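Local coordinates for protein putative amidohydrolase/peptidase (Burkholderia cenocepacia, PDB 4WJB) that probably hydrolyses carbon-nitrogen bonds other than peptide bonds, as a zinc-dependent enzyme of the peptidase M20 family, at residues A32-T37 against D51-D56; F146-V151 against L162-S167; R267-D272 against D309-A314. All coordinates share one frame; numbering follows the deposited sequence.

Contact 1 of 3, residues A32-T37 against D51-D56; sequences AQIGAT and DRESRD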
# COMPACT_ATOMS: atom_id res chain seq x y z
N ALA A 32 -34.86 19.66 -8.17
CA ALA A 32 -33.84 19.43 -7.14
C ALA A 32 -34.45 19.35 -5.74
O ALA A 32 -33.79 18.95 -4.79
CB ALA A 32 -32.79 20.52 -7.19
N GLN A 33 -35.72 19.73 -5.63
CA GLN A 33 -36.43 19.59 -4.36
C GLN A 33 -36.71 18.12 -4.06
O GLN A 33 -36.77 17.71 -2.90
CB GLN A 33 -37.74 20.38 -4.40
CG GLN A 33 -37.58 21.86 -4.66
CD GLN A 33 -38.90 22.56 -4.84
OE1 GLN A 33 -39.96 21.94 -4.72
NE2 GLN A 33 -38.86 23.86 -5.12
N ILE A 34 -36.90 17.33 -5.11
CA ILE A 34 -37.25 15.93 -4.95
C ILE A 34 -36.02 15.12 -4.56
O ILE A 34 -35.18 14.79 -5.40
CB ILE A 34 -37.89 15.37 -6.23
CG1 ILE A 34 -39.06 16.27 -6.67
CG2 ILE A 34 -38.38 13.95 -6.01
CD1 ILE A 34 -39.71 15.83 -7.97
N GLY A 35 -35.93 14.80 -3.28
CA GLY A 35 -34.77 14.10 -2.74
C GLY A 35 -33.68 15.05 -2.28
O GLY A 35 -32.51 14.66 -2.19
N ALA A 36 -34.06 16.30 -2.00
CA ALA A 36 -33.10 17.30 -1.52
C ALA A 36 -32.42 16.86 -0.22
O ALA A 36 -33.07 16.33 0.68
CB ALA A 36 -33.81 18.64 -1.32
N THR A 37 -31.11 17.07 -0.14
CA THR A 37 -30.35 16.75 1.07
C THR A 37 -29.96 18.05 1.77
O THR A 37 -29.89 19.10 1.14
CB THR A 37 -29.08 15.93 0.75
OG1 THR A 37 -28.08 16.78 0.17
CG2 THR A 37 -29.40 14.79 -0.20
N ASP A 51 -37.69 8.76 -7.05
CA ASP A 51 -37.46 8.63 -8.48
C ASP A 51 -38.80 8.69 -9.22
O ASP A 51 -38.93 9.34 -10.26
CB ASP A 51 -36.73 7.32 -8.81
CG ASP A 51 -36.35 7.21 -10.27
OD1 ASP A 51 -36.17 8.26 -10.92
OD2 ASP A 51 -36.22 6.07 -10.78
N ARG A 52 -39.79 7.98 -8.67
CA ARG A 52 -41.14 7.96 -9.21
C ARG A 52 -41.75 9.36 -9.28
O ARG A 52 -42.36 9.74 -10.28
CB ARG A 52 -42.03 7.04 -8.36
CG ARG A 52 -43.50 7.00 -8.75
CD ARG A 52 -44.32 6.53 -7.55
NE ARG A 52 -45.49 5.75 -7.92
CZ ARG A 52 -46.08 4.87 -7.11
NH1 ARG A 52 -45.60 4.67 -5.88
NH2 ARG A 52 -47.15 4.20 -7.52
N GLU A 53 -41.58 10.13 -8.20
CA GLU A 53 -42.09 11.49 -8.15
C GLU A 53 -41.44 12.34 -9.24
O GLU A 53 -42.10 13.13 -9.91
CB GLU A 53 -41.86 12.12 -6.78
CG GLU A 53 -42.42 13.53 -6.66
CD GLU A 53 -42.15 14.16 -5.31
OE1 GLU A 53 -41.58 13.49 -4.43
OE2 GLU A 53 -42.53 15.34 -5.13
N SER A 54 -40.13 12.15 -9.41
CA SER A 54 -39.38 12.86 -10.43
C SER A 54 -39.86 12.49 -11.83
O SER A 54 -40.01 13.35 -12.71
CB SER A 54 -37.89 12.56 -10.29
OG SER A 54 -37.15 13.21 -11.31
N ARG A 55 -40.08 11.20 -12.04
CA ARG A 55 -40.59 10.70 -13.32
C ARG A 55 -41.98 11.27 -13.62
O ARG A 55 -42.26 11.73 -14.72
CB ARG A 55 -40.62 9.17 -13.32
CG ARG A 55 -39.24 8.51 -13.36
CD ARG A 55 -39.31 7.06 -12.87
NE ARG A 55 -38.10 6.32 -13.25
CZ ARG A 55 -38.03 5.51 -14.30
NH1 ARG A 55 -39.10 5.33 -15.07
NH2 ARG A 55 -36.90 4.88 -14.58
N ASP A 56 -42.85 11.23 -12.61
CA ASP A 56 -44.22 11.72 -12.76
C ASP A 56 -44.26 13.20 -13.12
O ASP A 56 -45.11 13.63 -13.91
CB ASP A 56 -45.02 11.50 -11.47
CG ASP A 56 -45.37 10.04 -11.24
OD1 ASP A 56 -45.21 9.23 -12.17
OD2 ASP A 56 -45.84 9.71 -10.13

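Contact 2 of 3, residues F146-V151 against L162-S167; sequences FAPAMV and LEYGLS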
# COMPACT_ATOMS: atom_id res chain seq x y z
N PHE A 146 -29.20 -0.76 -7.98
CA PHE A 146 -29.03 -1.99 -8.73
C PHE A 146 -27.77 -1.87 -9.59
O PHE A 146 -27.56 -0.86 -10.25
CB PHE A 146 -30.22 -2.29 -9.65
CG PHE A 146 -31.57 -1.97 -9.05
CD1 PHE A 146 -32.10 -0.69 -9.13
CD2 PHE A 146 -32.31 -2.97 -8.43
CE1 PHE A 146 -33.34 -0.40 -8.60
CE2 PHE A 146 -33.56 -2.68 -7.90
CZ PHE A 146 -34.07 -1.39 -7.98
N ALA A 147 -26.94 -2.90 -9.59
CA ALA A 147 -25.79 -2.94 -10.49
C ALA A 147 -26.18 -3.72 -11.73
O ALA A 147 -27.04 -4.60 -11.66
CB ALA A 147 -24.57 -3.58 -9.79
N PRO A 148 -25.56 -3.41 -12.89
CA PRO A 148 -24.54 -2.40 -13.14
C PRO A 148 -25.11 -1.04 -13.54
O PRO A 148 -26.33 -0.90 -13.72
CB PRO A 148 -23.75 -3.00 -14.30
CG PRO A 148 -24.82 -3.67 -15.12
CD PRO A 148 -25.83 -4.21 -14.10
N ALA A 149 -24.23 -0.06 -13.69
CA ALA A 149 -24.59 1.27 -14.18
C ALA A 149 -25.06 1.20 -15.63
O ALA A 149 -24.69 0.28 -16.36
CB ALA A 149 -23.41 2.22 -14.05
N MET A 150 -25.87 2.18 -16.05
CA MET A 150 -26.28 2.31 -17.44
C MET A 150 -26.96 1.05 -17.97
O MET A 150 -26.85 0.73 -19.15
CB MET A 150 -25.08 2.66 -18.33
CG MET A 150 -24.50 4.05 -18.11
SD MET A 150 -22.70 4.14 -18.29
CE MET A 150 -22.44 3.36 -19.88
N VAL A 151 -27.65 0.33 -17.10
CA VAL A 151 -28.18 -0.98 -17.47
C VAL A 151 -29.33 -0.86 -18.47
O VAL A 151 -29.48 -1.72 -19.33
CB VAL A 151 -28.65 -1.79 -16.23
CG1 VAL A 151 -29.76 -1.06 -15.48
CG2 VAL A 151 -29.11 -3.18 -16.63
N LEU A 162 -32.96 -8.08 -21.97
CA LEU A 162 -34.05 -7.59 -21.15
C LEU A 162 -34.18 -8.42 -19.87
O LEU A 162 -34.44 -7.88 -18.80
CB LEU A 162 -35.37 -7.59 -21.93
CG LEU A 162 -36.63 -7.15 -21.18
CD1 LEU A 162 -36.50 -5.71 -20.69
CD2 LEU A 162 -37.88 -7.31 -22.04
N GLU A 163 -34.00 -9.73 -19.99
CA GLU A 163 -34.06 -10.63 -18.83
C GLU A 163 -33.01 -10.23 -17.80
O GLU A 163 -33.28 -10.22 -16.59
CB GLU A 163 -33.86 -12.09 -19.26
CG GLU A 163 -34.00 -13.09 -18.12
CD GLU A 163 -33.93 -14.54 -18.59
OE1 GLU A 163 -32.92 -14.91 -19.23
OE2 GLU A 163 -34.88 -15.31 -18.32
N TYR A 164 -31.82 -9.90 -18.28
CA TYR A 164 -30.74 -9.47 -17.39
C TYR A 164 -31.09 -8.15 -16.70
O TYR A 164 -30.93 -8.01 -15.49
CB TYR A 164 -29.43 -9.33 -18.17
CG TYR A 164 -28.25 -8.91 -17.32
CD1 TYR A 164 -27.52 -9.84 -16.59
CD2 TYR A 164 -27.86 -7.58 -17.25
CE1 TYR A 164 -26.43 -9.45 -15.82
CE2 TYR A 164 -26.79 -7.18 -16.48
CZ TYR A 164 -26.08 -8.12 -15.77
OH TYR A 164 -25.01 -7.72 -15.00
N GLY A 165 -31.57 -7.19 -17.48
CA GLY A 165 -31.90 -5.88 -16.95
C GLY A 165 -32.98 -5.93 -15.89
O GLY A 165 -32.90 -5.25 -14.87
N LEU A 166 -34.00 -6.75 -16.13
CA LEU A 166 -35.15 -6.80 -15.23
C LEU A 166 -34.85 -7.55 -13.94
O LEU A 166 -35.55 -7.37 -12.94
CB LEU A 166 -36.34 -7.45 -15.93
CG LEU A 166 -37.01 -6.63 -17.04
CD1 LEU A 166 -38.07 -7.46 -17.76
CD2 LEU A 166 -37.63 -5.36 -16.48
N SER A 167 -33.81 -8.39 -13.96
CA SER A 167 -33.53 -9.27 -12.83
C SER A 167 -32.46 -8.71 -11.89
O SER A 167 -32.14 -9.34 -10.89
CB SER A 167 -33.11 -10.66 -13.33
OG SER A 167 -31.92 -10.60 -14.10

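Contact 3 of 3, residues R267-D272 against D309-A314; sequences RRYAPD and DELDAA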
# COMPACT_ATOMS: atom_id res chain seq x y z
N ARG A 267 1.84 10.85 -19.20
CA ARG A 267 2.31 12.16 -19.64
C ARG A 267 2.90 12.11 -21.04
O ARG A 267 2.93 13.12 -21.75
CB ARG A 267 3.35 12.71 -18.65
CG ARG A 267 2.76 12.95 -17.27
CD ARG A 267 3.79 13.57 -16.32
NE ARG A 267 3.16 13.98 -15.07
CZ ARG A 267 3.79 14.59 -14.07
NH1 ARG A 267 5.08 14.87 -14.17
NH2 ARG A 267 3.13 14.92 -12.97
N ARG A 268 3.36 10.94 -21.45
CA ARG A 268 3.94 10.77 -22.78
C ARG A 268 2.88 10.87 -23.86
O ARG A 268 3.13 11.38 -24.95
CB ARG A 268 4.67 9.43 -22.89
CG ARG A 268 5.41 9.24 -24.22
CD ARG A 268 5.91 7.82 -24.38
NE ARG A 268 7.01 7.51 -23.47
CZ ARG A 268 7.53 6.29 -23.33
NH1 ARG A 268 7.04 5.28 -24.03
NH2 ARG A 268 8.53 6.08 -22.49
N TYR A 269 1.68 10.37 -23.56
CA TYR A 269 0.58 10.40 -24.52
C TYR A 269 -0.46 11.47 -24.17
O TYR A 269 -1.66 11.25 -24.32
CB TYR A 269 -0.08 9.03 -24.61
CG TYR A 269 0.80 7.96 -25.22
CD1 TYR A 269 1.67 7.22 -24.44
CD2 TYR A 269 0.75 7.71 -26.58
CE1 TYR A 269 2.48 6.25 -25.00
CE2 TYR A 269 1.55 6.74 -27.15
CZ TYR A 269 2.41 6.01 -26.36
OH TYR A 269 3.20 5.05 -26.94
N ALA A 270 0.02 12.61 -23.69
CA ALA A 270 -0.83 13.76 -23.41
C ALA A 270 -1.44 14.28 -24.71
O ALA A 270 -0.86 14.10 -25.78
CB ALA A 270 -0.03 14.85 -22.71
N PRO A 271 -2.61 14.93 -24.63
CA PRO A 271 -3.36 15.29 -23.42
C PRO A 271 -4.41 14.26 -22.98
O PRO A 271 -4.98 14.42 -21.90
CB PRO A 271 -4.05 16.59 -23.82
CG PRO A 271 -4.37 16.36 -25.27
CD PRO A 271 -3.20 15.56 -25.83
N ASP A 272 -4.68 13.25 -23.80
CA ASP A 272 -5.87 12.42 -23.55
C ASP A 272 -5.61 11.12 -22.79
O ASP A 272 -6.55 10.50 -22.29
CB ASP A 272 -6.56 12.11 -24.87
CG ASP A 272 -7.20 13.34 -25.49
OD1 ASP A 272 -7.63 14.23 -24.72
OD2 ASP A 272 -7.27 13.43 -26.73
N ASP A 309 -3.03 0.09 -27.18
CA ASP A 309 -2.16 -1.02 -27.55
C ASP A 309 -0.70 -0.67 -27.26
O ASP A 309 0.06 -1.51 -26.77
CB ASP A 309 -2.32 -1.39 -29.02
CG ASP A 309 -3.59 -2.17 -29.29
OD1 ASP A 309 -4.20 -2.66 -28.32
OD2 ASP A 309 -3.97 -2.29 -30.47
N GLU A 310 -0.32 0.56 -27.57
CA GLU A 310 1.06 1.00 -27.33
C GLU A 310 1.36 1.10 -25.84
O GLU A 310 2.46 0.76 -25.40
CB GLU A 310 1.31 2.35 -28.01
CG GLU A 310 1.13 2.32 -29.53
CD GLU A 310 1.61 3.59 -30.20
OE1 GLU A 310 2.19 4.46 -29.51
OE2 GLU A 310 1.42 3.72 -31.43
N LEU A 311 0.38 1.56 -25.07
CA LEU A 311 0.53 1.64 -23.62
C LEU A 311 0.68 0.25 -23.02
O LEU A 311 1.50 0.04 -22.12
CB LEU A 311 -0.67 2.35 -23.00
CG LEU A 311 -0.72 3.85 -23.25
CD1 LEU A 311 -2.07 4.42 -22.88
CD2 LEU A 311 0.39 4.54 -22.47
N ASP A 312 -0.10 -0.70 -23.53
CA ASP A 312 -0.02 -2.08 -23.09
C ASP A 312 1.37 -2.63 -23.32
O ASP A 312 1.99 -3.20 -22.42
CB ASP A 312 -1.06 -2.94 -23.81
CG ASP A 312 -0.93 -4.41 -23.46
OD1 ASP A 312 -1.45 -4.82 -22.40
OD2 ASP A 312 -0.29 -5.15 -24.24
N ALA A 313 1.86 -2.46 -24.55
CA ALA A 313 3.17 -2.95 -24.92
C ALA A 313 4.27 -2.29 -24.08
O ALA A 313 5.21 -2.97 -23.64
CB ALA A 313 3.42 -2.70 -26.40
N ALA A 314 4.14 -0.99 -23.85
CA ALA A 314 5.17 -0.25 -23.11
C ALA A 314 5.23 -0.71 -21.65
O ALA A 314 6.32 -0.90 -21.10
CB ALA A 314 4.91 1.24 -23.19

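Contact 1 of 3, residues A32-T37 against D51-D56
I34 reaches from the loop onto one side of the helix at E53 and S54, and both of its methyls, CG2 and CD1, are engaged there. CD1, at the end of an extended chain, comes to 3.9 Å from S54 CA and lies 3.8 Å from E53 CG, so it rests on the helix backbone and on the CG methylene of E53 at once. CG2, which stands anti to the backbone N because CG1 is turned beside that N (chi1 -53°), meets the other end of the same side chain, 3.6 Å from E53 OE1. E53 is itself stretched out, with CG anti to its N (chi1 -178°), and runs slantwise over the isoleucine, its methylenes and carboxylate carbon packing on CG2 and CD1. The packed side is the buried one, where I34 CD1 lies over the S54 backbone and I34 also touches L50 and L57 of the same helix. E53 forms the exposed margin: its carboxylate touches I34 just as closely, but gains no polar bond from residues 32-37. The loop presents I34 at the second position of a type II turn from Q33 to A36, in which A36 N is bonded to Q33 O at 3.2 Å; G35 takes the third position with positive phi (90°), an angle natural to glycine. Further round the helix, R55 NE is bridged to D51 OD2 at 3.1 Å, meeting that oxygen from above the carboxylate plane, while D51 OD2 also accepts from L47 N. This is van der Waals docking of a turn on a helix, with the S54 side chain about 13 Å from the bound zinc ion. The turn follows helix 21-31 and packs against helix 49-64, whose R55 reaches T139 just beyond strand 133-138.

Contact 2 of 3, residues F146-V151 against L162-S167
V151, the first residue of helix 151-157, approaches helix 162-167 at G165, their CA atoms 6.2 Å apart, while a cis peptide bond before P148 bends the preceding loop past Y164. The valine meets the glycine through one methyl alone: CG2, anti to the backbone N (chi1 61°), lies 3.9 Å from G165 CA, a close seat on a helix surface that bears no side chain at that point. Beside it, P148 and Y164 extend toward each other from opposite directions. The proline offers CD, 3.7 Å from Y164 OH and 3.9 Å from Y164 CE2, and so meets the hydroxyl end of the ring obliquely. CG of the tyrosine is anti to its N (chi1 -179°), which carries the ring outward from the helix to the loop. Y160 stacks on the Y164 ring and also touches P148, and R168 makes a cation-pi contact with that ring; I176 of helix 176-183 packs on V151. The contact is van der Waals in kind, with a hydroxyl oxygen among the touching atoms and no hydrogen bond between the segments, so here the fit rests on shape, while backbone bonding of M150 with E141 helps hold the loop.

Contact 3 of 3, residues R267-D272 against D309-A314
Y269 OH donates a hydrogen bond of 2.8 Å to E310 OE1, which receives it on its anti lone pair, the one facing away from the other carboxylate oxygen. The two side chains cross at about a right angle, and the carboxylate plane is turned 69° from that of the ring; OE1 nevertheless lies at the ring edge, near its plane, and is also 3.3 Å from Y269 CE2. E310 CB also touches the hydroxyl, 3.5 Å from Y269 OH. Nearer the root of the ring, L311 slides past in the opposite sense and places CD2 3.6 Å from Y269 CD1, an oblique contact. The ring is brought to E310 and L311 by its first torsion, CG anti to the carbonyl carbon (chi1 -68°), and the residue stands just where helix 251-268 gives way to loop. L311 is buried further by L265 of that helix and F300 of strand 289-302. The contact joins the end of one helix to the flank of helix 305-326 in the region assigned to M20 dimerisation. Its chemistry is divided: leucine and ring carbons pack by hydrophobic contact, while the glutamate, probably ionised at this exposed position, would orient the hydroxyl and favour the bond.

How the contacts relate
From the N terminus the three contacts follow in series, none nested in or crossing another. Contact 1 closes a short, mostly irregular link that brings the loop after helix 21-31 back onto helix 49-64. Contact 2 closes the connection holding helix 151-157, in the same zinc-bearing part of the chain; its nearest atoms are about 7 Å from those of contact 1, without touching. Contact 3 spans a longer link, about half of it strand, between helices 251-268 and 305-326, in the part assigned to dimerisation, where R267 packs on M245 of the second subunit. Contacts 1 and 3 lie on opposite sides of the chain's centre, their centres 42 Å apart.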